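Local coordinates for protein B-agarase (PDB 4BQ2) that hydrolyses agarose as a family 50 exo-beta-agarase, probably cutting beta-1,4 linkages from the chain end, at residues H335-T340 with G368-G373; L544-W549 with L554-K559. All blocks are in the same frame, centred on the assembly; numbering follows the deposited sequence.

Contact 1 of 2, residues H335-T340 with G368-G373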
ATOM      1  N   HIS A 335      15.217  27.354  -7.757  1.00 32.04           N
ATOM      2  CA  HIS A 335      14.267  28.027  -8.663  1.00 34.45           C
ATOM      3  C   HIS A 335      12.930  27.303  -8.697  1.00 34.51           C
ATOM      4  O   HIS A 335      12.852  26.083  -8.470  1.00 33.27           O
ATOM      5  CB  HIS A 335      14.832  28.196 -10.101  1.00 34.13           C
ATOM      6  CG  HIS A 335      15.087  26.899 -10.816  1.00 34.25           C
ATOM      7  ND1 HIS A 335      16.315  26.269 -10.806  1.00 34.92           N
ATOM      8  CD2 HIS A 335      14.264  26.109 -11.551  1.00 34.05           C
ATOM      9  CE1 HIS A 335      16.240  25.152 -11.511  1.00 34.26           C
ATOM     10  NE2 HIS A 335      15.004  25.029 -11.966  1.00 34.13           N
ATOM     11  N   LEU A 336      11.881  28.063  -8.988  1.00 34.10           N
ATOM     12  CA  LEU A 336      10.539  27.528  -9.076  1.00 34.68           C
ATOM     13  C   LEU A 336      10.379  26.628 -10.295  1.00 35.79           C
ATOM     14  O   LEU A 336      10.727  27.003 -11.411  1.00 36.81           O
ATOM     15  CB  LEU A 336       9.526  28.682  -9.102  1.00 36.67           C
ATOM     16  CG  LEU A 336       8.071  28.417  -8.692  1.00 39.35           C
ATOM     17  CD1 LEU A 336       8.014  27.878  -7.267  1.00 36.46           C
ATOM     18  CD2 LEU A 336       7.196  29.666  -8.848  1.00 36.23           C
ATOM     19  N   ALA A 337       9.873  25.423 -10.066  1.00 33.52           N
ATOM     20  CA  ALA A 337       9.535  24.498 -11.145  1.00 32.76           C
ATOM     21  C   ALA A 337       8.037  24.182 -11.111  1.00 31.42           C
ATOM     22  O   ALA A 337       7.421  23.928 -12.140  1.00 30.95           O
ATOM     23  CB  ALA A 337      10.367  23.223 -11.042  1.00 33.06           C
ATOM     24  N   SER A 338       7.446  24.224  -9.922  1.00 31.22           N
ATOM     25  CA  SER A 338       6.009  24.044  -9.807  1.00 29.28           C
ATOM     26  C   SER A 338       5.400  25.069  -8.884  1.00 31.19           C
ATOM     27  O   SER A 338       5.453  24.918  -7.651  1.00 30.17           O
ATOM     28  CB  SER A 338       5.647  22.626  -9.356  1.00 30.34           C
ATOM     29  OG  SER A 338       4.240  22.498  -9.259  1.00 26.05           O
ATOM     30  N   PRO A 339       4.802  26.126  -9.475  1.00 31.40           N
ATOM     31  CA  PRO A 339       4.108  27.121  -8.660  1.00 29.87           C
ATOM     32  C   PRO A 339       3.036  26.474  -7.779  1.00 28.14           C
ATOM     33  O   PRO A 339       2.876  26.874  -6.620  1.00 26.38           O
ATOM     34  CB  PRO A 339       3.473  28.040  -9.721  1.00 29.65           C
ATOM     35  CG  PRO A 339       4.434  27.965 -10.870  1.00 29.63           C
ATOM     36  CD  PRO A 339       4.813  26.505 -10.911  1.00 29.63           C
ATOM     37  N   THR A 340       2.341  25.462  -8.315  1.00 24.98           N
ATOM     38  CA  THR A 340       1.260  24.797  -7.605  1.00 25.27           C
ATOM     39  C   THR A 340       1.818  24.141  -6.319  1.00 25.61           C
ATOM     40  O   THR A 340       1.287  24.351  -5.228  1.00 22.86           O
ATOM     41  CB  THR A 340       0.521  23.773  -8.502  1.00 27.42           C
ATOM     42  OG1 THR A 340      -0.070  24.447  -9.624  1.00 31.09           O
ATOM     43  CG2 THR A 340      -0.584  23.079  -7.758  1.00 25.55           C
ATOM     44  N   GLY A 368       3.652  11.838 -10.242  1.00 24.38           N
ATOM     45  CA  GLY A 368       3.435  13.173  -9.678  1.00 23.30           C
ATOM     46  C   GLY A 368       3.815  14.210 -10.727  1.00 24.24           C
ATOM     47  O   GLY A 368       4.320  13.851 -11.795  1.00 26.41           O
ATOM     48  N   PRO A 369       3.569  15.506 -10.443  1.00 24.29           N
ATOM     49  CA  PRO A 369       3.823  16.570 -11.434  1.00 25.30           C
ATOM     50  C   PRO A 369       5.312  16.823 -11.670  1.00 25.66           C
ATOM     51  O   PRO A 369       5.680  17.403 -12.689  1.00 26.36           O
ATOM     52  CB  PRO A 369       3.160  17.811 -10.813  1.00 23.20           C
ATOM     53  CG  PRO A 369       3.077  17.528  -9.342  1.00 23.11           C
ATOM     54  CD  PRO A 369       2.963  16.023  -9.201  1.00 24.10           C
ATOM     55  N   LEU A 370       6.171  16.380 -10.758  1.00 24.70           N
ATOM     56  CA  LEU A 370       7.619  16.605 -10.933  1.00 26.53           C
ATOM     57  C   LEU A 370       8.413  15.304 -10.978  1.00 26.76           C
ATOM     58  O   LEU A 370       8.117  14.366 -10.225  1.00 29.06           O
ATOM     59  CB  LEU A 370       8.163  17.475  -9.809  1.00 27.13           C
ATOM     60  CG  LEU A 370       7.486  18.831  -9.609  1.00 26.54           C
ATOM     61  CD1 LEU A 370       7.903  19.388  -8.263  1.00 27.84           C
ATOM     62  CD2 LEU A 370       7.856  19.793 -10.739  1.00 27.24           C
ATOM     63  N   LYS A 371       9.409  15.252 -11.860  1.00 27.68           N
ATOM     64  CA  LYS A 371      10.223  14.035 -12.048  1.00 29.65           C
ATOM     65  C   LYS A 371      11.425  14.021 -11.120  1.00 28.27           C
ATOM     66  O   LYS A 371      12.073  12.990 -10.936  1.00 28.01           O
ATOM     67  CB  LYS A 371      10.667  13.887 -13.516  1.00 32.84           C
ATOM     68  CG  LYS A 371       9.492  13.756 -14.478  1.00 37.92           C
ATOM     69  CD  LYS A 371       9.814  12.858 -15.663  1.00 42.16           C
ATOM     70  CE  LYS A 371       8.642  12.831 -16.628  1.00 44.03           C
ATOM     71  NZ  LYS A 371       8.501  14.168 -17.286  1.00 47.22           N
ATOM     72  N   ARG A 372      11.704  15.178 -10.530  1.00 26.18           N
ATOM     73  CA  ARG A 372      12.814  15.350  -9.615  1.00 26.29           C
ATOM     74  C   ARG A 372      12.580  16.677  -8.905  1.00 27.28           C
ATOM     75  O   ARG A 372      11.783  17.516  -9.351  1.00 25.25           O
ATOM     76  CB  ARG A 372      14.133  15.452 -10.386  1.00 25.93           C
ATOM     77  CG  ARG A 372      14.151  16.647 -11.332  1.00 27.62           C
ATOM     78  CD  ARG A 372      15.462  16.803 -12.086  1.00 28.61           C
ATOM     79  NE  ARG A 372      15.588  18.187 -12.565  1.00 31.05           N
ATOM     80  CZ  ARG A 372      16.148  18.560 -13.722  1.00 31.99           C
ATOM     81  NH1 ARG A 372      16.673  17.661 -14.544  1.00 32.41           N
ATOM     82  NH2 ARG A 372      16.192  19.846 -14.053  1.00 30.48           N
ATOM     83  N   GLY A 373      13.283  16.896  -7.803  1.00 26.59           N
ATOM     84  CA  GLY A 373      13.071  18.153  -7.123  1.00 26.32           C
ATOM     85  C   GLY A 373      13.466  18.196  -5.675  1.00 26.19           C
ATOM     86  O   GLY A 373      13.784  17.160  -5.037  1.00 25.12           O
TER

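Contact 2 of 2, residues L544-W549 with L554-K559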
ATOM      1  N   LEU A 544      -2.387 -21.815 -34.986  1.00 31.37           N
ATOM      2  CA  LEU A 544      -1.543 -20.954 -35.830  1.00 29.10           C
ATOM      3  C   LEU A 544      -0.986 -21.697 -37.053  1.00 28.95           C
ATOM      4  O   LEU A 544      -1.208 -22.897 -37.212  1.00 29.47           O
ATOM      5  CB  LEU A 544      -0.381 -20.376 -35.000  1.00 28.94           C
ATOM      6  CG  LEU A 544      -0.627 -19.381 -33.860  1.00 28.13           C
ATOM      7  CD1 LEU A 544       0.684 -19.019 -33.180  1.00 28.40           C
ATOM      8  CD2 LEU A 544      -1.315 -18.121 -34.358  1.00 26.30           C
ATOM      9  N   LYS A 545      -0.232 -20.987 -37.889  1.00 30.81           N
ATOM     10  CA  LYS A 545       0.342 -21.567 -39.107  1.00 30.40           C
ATOM     11  C   LYS A 545       1.787 -21.138 -39.278  1.00 30.86           C
ATOM     12  O   LYS A 545       2.216 -20.778 -40.382  1.00 32.86           O
ATOM     13  CB  LYS A 545      -0.453 -21.127 -40.338  1.00 34.32           C
ATOM     14  CG  LYS A 545      -1.905 -21.567 -40.370  1.00 37.67           C
ATOM     15  CD  LYS A 545      -2.588 -20.985 -41.599  1.00 44.52           C
ATOM     16  CE  LYS A 545      -2.345 -19.479 -41.700  1.00 49.71           C
ATOM     17  NZ  LYS A 545      -2.102 -19.016 -43.101  1.00 52.81           N
ATOM     18  N   LEU A 546       2.549 -21.157 -38.189  1.00 27.99           N
ATOM     19  CA  LEU A 546       3.951 -20.767 -38.263  1.00 27.64           C
ATOM     20  C   LEU A 546       4.699 -21.748 -39.172  1.00 26.58           C
ATOM     21  O   LEU A 546       4.393 -22.927 -39.186  1.00 27.51           O
ATOM     22  CB  LEU A 546       4.572 -20.780 -36.872  1.00 28.42           C
ATOM     23  CG  LEU A 546       4.002 -19.672 -35.985  1.00 28.42           C
ATOM     24  CD1 LEU A 546       4.087 -20.099 -34.516  1.00 27.79           C
ATOM     25  CD2 LEU A 546       4.761 -18.384 -36.299  1.00 27.38           C
ATOM     26  N   SER A 547       5.680 -21.255 -39.905  1.00 28.29           N
ATOM     27  CA  SER A 547       6.350 -22.090 -40.896  1.00 28.74           C
ATOM     28  C   SER A 547       7.475 -22.898 -40.234  1.00 29.61           C
ATOM     29  O   SER A 547       7.926 -23.924 -40.788  1.00 25.55           O
ATOM     30  CB  SER A 547       6.900 -21.215 -42.008  1.00 30.72           C
ATOM     31  OG  SER A 547       7.879 -20.356 -41.467  1.00 36.44           O
ATOM     32  N   SER A 548       7.914 -22.445 -39.046  1.00 25.86           N
ATOM     33  CA  SER A 548       9.055 -23.084 -38.348  1.00 28.04           C
ATOM     34  C   SER A 548       9.219 -22.646 -36.894  1.00 28.71           C
ATOM     35  O   SER A 548       8.627 -21.644 -36.453  1.00 28.17           O
ATOM     36  CB  SER A 548      10.380 -22.812 -39.100  1.00 26.17           C
ATOM     37  OG  SER A 548      10.784 -21.456 -39.004  1.00 24.72           O
ATOM     38  N   TRP A 549      10.030 -23.404 -36.156  1.00 29.79           N
ATOM     39  CA  TRP A 549      10.556 -22.933 -34.863  1.00 31.53           C
ATOM     40  C   TRP A 549      11.325 -21.625 -34.993  1.00 32.71           C
ATOM     41  O   TRP A 549      11.330 -20.817 -34.068  1.00 33.48           O
ATOM     42  CB  TRP A 549      11.441 -23.982 -34.200  1.00 27.72           C
ATOM     43  CG  TRP A 549      10.644 -25.053 -33.580  1.00 28.60           C
ATOM     44  CD1 TRP A 549      10.627 -26.355 -33.942  1.00 27.51           C
ATOM     45  CD2 TRP A 549       9.721 -24.918 -32.493  1.00 28.51           C
ATOM     46  NE1 TRP A 549       9.747 -27.058 -33.156  1.00 29.73           N
ATOM     47  CE2 TRP A 549       9.176 -26.201 -32.252  1.00 29.19           C
ATOM     48  CE3 TRP A 549       9.287 -23.838 -31.708  1.00 28.74           C
ATOM     49  CZ2 TRP A 549       8.230 -26.444 -31.244  1.00 29.70           C
ATOM     50  CZ3 TRP A 549       8.360 -24.081 -30.701  1.00 28.50           C
ATOM     51  CH2 TRP A 549       7.827 -25.380 -30.488  1.00 30.99           C
ATOM     52  N   LEU A 554      10.965 -15.598 -33.710  1.00 30.30           N
ATOM     53  CA  LEU A 554      10.949 -14.162 -34.037  1.00 32.36           C
ATOM     54  C   LEU A 554      10.006 -13.386 -33.131  1.00 30.71           C
ATOM     55  O   LEU A 554      10.013 -12.161 -33.136  1.00 31.42           O
ATOM     56  CB  LEU A 554      10.503 -13.919 -35.489  1.00 31.50           C
ATOM     57  CG  LEU A 554      11.301 -14.553 -36.625  1.00 34.26           C
ATOM     58  CD1 LEU A 554      10.498 -14.405 -37.918  1.00 34.60           C
ATOM     59  CD2 LEU A 554      12.689 -13.943 -36.747  1.00 31.06           C
ATOM     60  N   GLY A 555       9.180 -14.097 -32.368  1.00 30.64           N
ATOM     61  CA  GLY A 555       8.138 -13.458 -31.597  1.00 27.72           C
ATOM     62  C   GLY A 555       6.787 -13.709 -32.232  1.00 29.43           C
ATOM     63  O   GLY A 555       6.624 -13.587 -33.440  1.00 28.43           O
ATOM     64  N   VAL A 556       5.816 -14.058 -31.402  1.00 29.14           N
ATOM     65  CA  VAL A 556       4.467 -14.407 -31.845  1.00 27.82           C
ATOM     66  C   VAL A 556       3.482 -13.611 -30.997  1.00 30.32           C
ATOM     67  O   VAL A 556       3.569 -13.637 -29.751  1.00 28.05           O
ATOM     68  CB  VAL A 556       4.180 -15.904 -31.600  1.00 26.16           C
ATOM     69  CG1 VAL A 556       2.694 -16.224 -31.809  1.00 25.43           C
ATOM     70  CG2 VAL A 556       5.090 -16.773 -32.456  1.00 25.68           C
ATOM     71  N   ASP A 557       2.558 -12.927 -31.679  1.00 29.40           N
ATOM     72  CA  ASP A 557       1.544 -12.063 -31.056  1.00 31.69           C
ATOM     73  C   ASP A 557       0.313 -12.843 -30.480  1.00 31.32           C
ATOM     74  O   ASP A 557      -0.831 -12.778 -30.977  1.00 31.35           O
ATOM     75  CB  ASP A 557       1.161 -10.962 -32.051  1.00 32.65           C
ATOM     76  CG  ASP A 557       0.174  -9.965 -31.486  1.00 33.51           C
ATOM     77  OD1 ASP A 557       0.110  -9.774 -30.252  1.00 32.39           O
ATOM     78  OD2 ASP A 557      -0.547  -9.354 -32.301  1.00 36.01           O
ATOM     79  N   VAL A 558       0.574 -13.588 -29.417  1.00 28.66           N
ATOM     80  CA  VAL A 558      -0.457 -14.365 -28.730  1.00 26.69           C
ATOM     81  C   VAL A 558      -1.490 -13.457 -28.084  1.00 27.55           C
ATOM     82  O   VAL A 558      -2.596 -13.888 -27.764  1.00 28.70           O
ATOM     83  CB  VAL A 558       0.168 -15.349 -27.726  1.00 26.13           C
ATOM     84  CG1 VAL A 558       0.849 -16.488 -28.474  1.00 25.11           C
ATOM     85  CG2 VAL A 558       1.162 -14.648 -26.805  1.00 23.28           C
ATOM     86  N   LYS A 559      -1.137 -12.182 -27.941  1.00 29.53           N
ATOM     87  CA  LYS A 559      -1.979 -11.193 -27.284  1.00 29.90           C
ATOM     88  C   LYS A 559      -3.327 -11.048 -27.973  1.00 31.06           C
ATOM     89  O   LYS A 559      -4.323 -10.801 -27.320  1.00 28.89           O
ATOM     90  CB  LYS A 559      -1.233  -9.863 -27.238  1.00 36.10           C
ATOM     91  CG  LYS A 559      -2.014  -8.648 -26.801  1.00 41.09           C
ATOM     92  CD  LYS A 559      -1.052  -7.484 -26.558  1.00 48.02           C
ATOM     93  CE  LYS A 559       0.107  -7.423 -27.559  1.00 51.21           C
ATOM     94  NZ  LYS A 559      -0.245  -6.977 -28.946  1.00 54.63           N
TER

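Contact 1 of 2, residues H335-T340 with G368-G373
L370 turns its CG anti to its own carbonyl carbon (chi1 -56°), and an extended chi2 of 166° carries its two methyl groups across to A337 and S338. S338 has its OG anti to the backbone N (chi1 -180°). That leaves its CB, rather than its hydroxyl, as the part that meets the leucine. The end of L370 comes up to this CB with both branches. S338 CB lies 3.8 Å from L370 CD2 and 4.1 Å from L370 CD1. The same CD2 also reaches the methyl of A337, with L370 CD2 to A337 CB at 4.3 Å. The two methyls of one leucine are thus set against the CB atoms of A337 and S338, and only CD2 reaches A337. It is a small apolar contact, and 126 Å² of surface is buried between the segments.

S338 also has a second role. It is the N-cap of helix 339-342, and its OG accepts a hydrogen bond from the backbone N of R341. The cap ties down the hydroxyl while the CB packs on L370.

Residues 335-336 form an edge strand of a four-stranded antiparallel sheet. A337 and S338 continue from it, with backbone hydrogen bonds to G299. Residues 368-372 form the end of the loop after strand 359-362, and G373 begins strand 373-376. Strand 296-301 runs between strands 335-336 and 373-376, and R372 NE makes a salt bridge to D301 OD2 at its end. The contact bridges the loop before strand 373-376 and the turn that leads from strand 335-336 into helix 339-342.

Contact 2 of 2, residues L544-W549 with L554-K559
Two loops on either side of the short helix 549-552 meet here through an apolar cluster of L544, L546 and V556. V556 is buried and uses a different branch for each leucine. Its CG1, anti to the backbone N (chi1 169°), meets L544 tip to tip, with V556 CG1 to L544 CD1 at 3.7 Å. Its CG2 is crossed at a slant by the end of L546, with V556 CG2 to L546 CD1 at 4.0 Å and to L546 CD2 at 4.2 Å.

The fold element is a loop-helix-loop connection between helix 535-542 and the long helix 565-593. S548 is the N-cap of helix 549-552, and its OG bonds to the backbone N of E551. G555 is the first residue after this helix to leave helical geometry, at a positive phi that suits a glycine. The chain passes through the helix and returns, with the CB of V556 pointing toward the leucine segment. L546 also packs on L538 of helix 535-542 and on F552.

Beyond V556, D557 is the centre of an inverse gamma turn. K559 NZ makes a salt bridge to D557 OD1 at 3.1 Å, reaching the syn side of the carboxylate from 32° out of its plane.

Contact 1 comes first along the chain and closes before contact 2 opens. Their centres are 46 Å apart, and their nearest atoms are about 25 Å apart, so they do not touch. They share no helix or strand. Contact 1 lies at the four-stranded antiparallel sheet of strands 335-336, 296-301, 373-376 and 359-362, with residues 335-336 and G373 themselves in its strands. Residues 544-549 and 554-559 lie among helices, within the beta-galactosidase-like region of the chain. Contact 2 is the more peripheral, 39 Å from the centre of the chain against 24 Å for contact 1. The two lie in different parts of the catalytic module, and neither bears on the other directly.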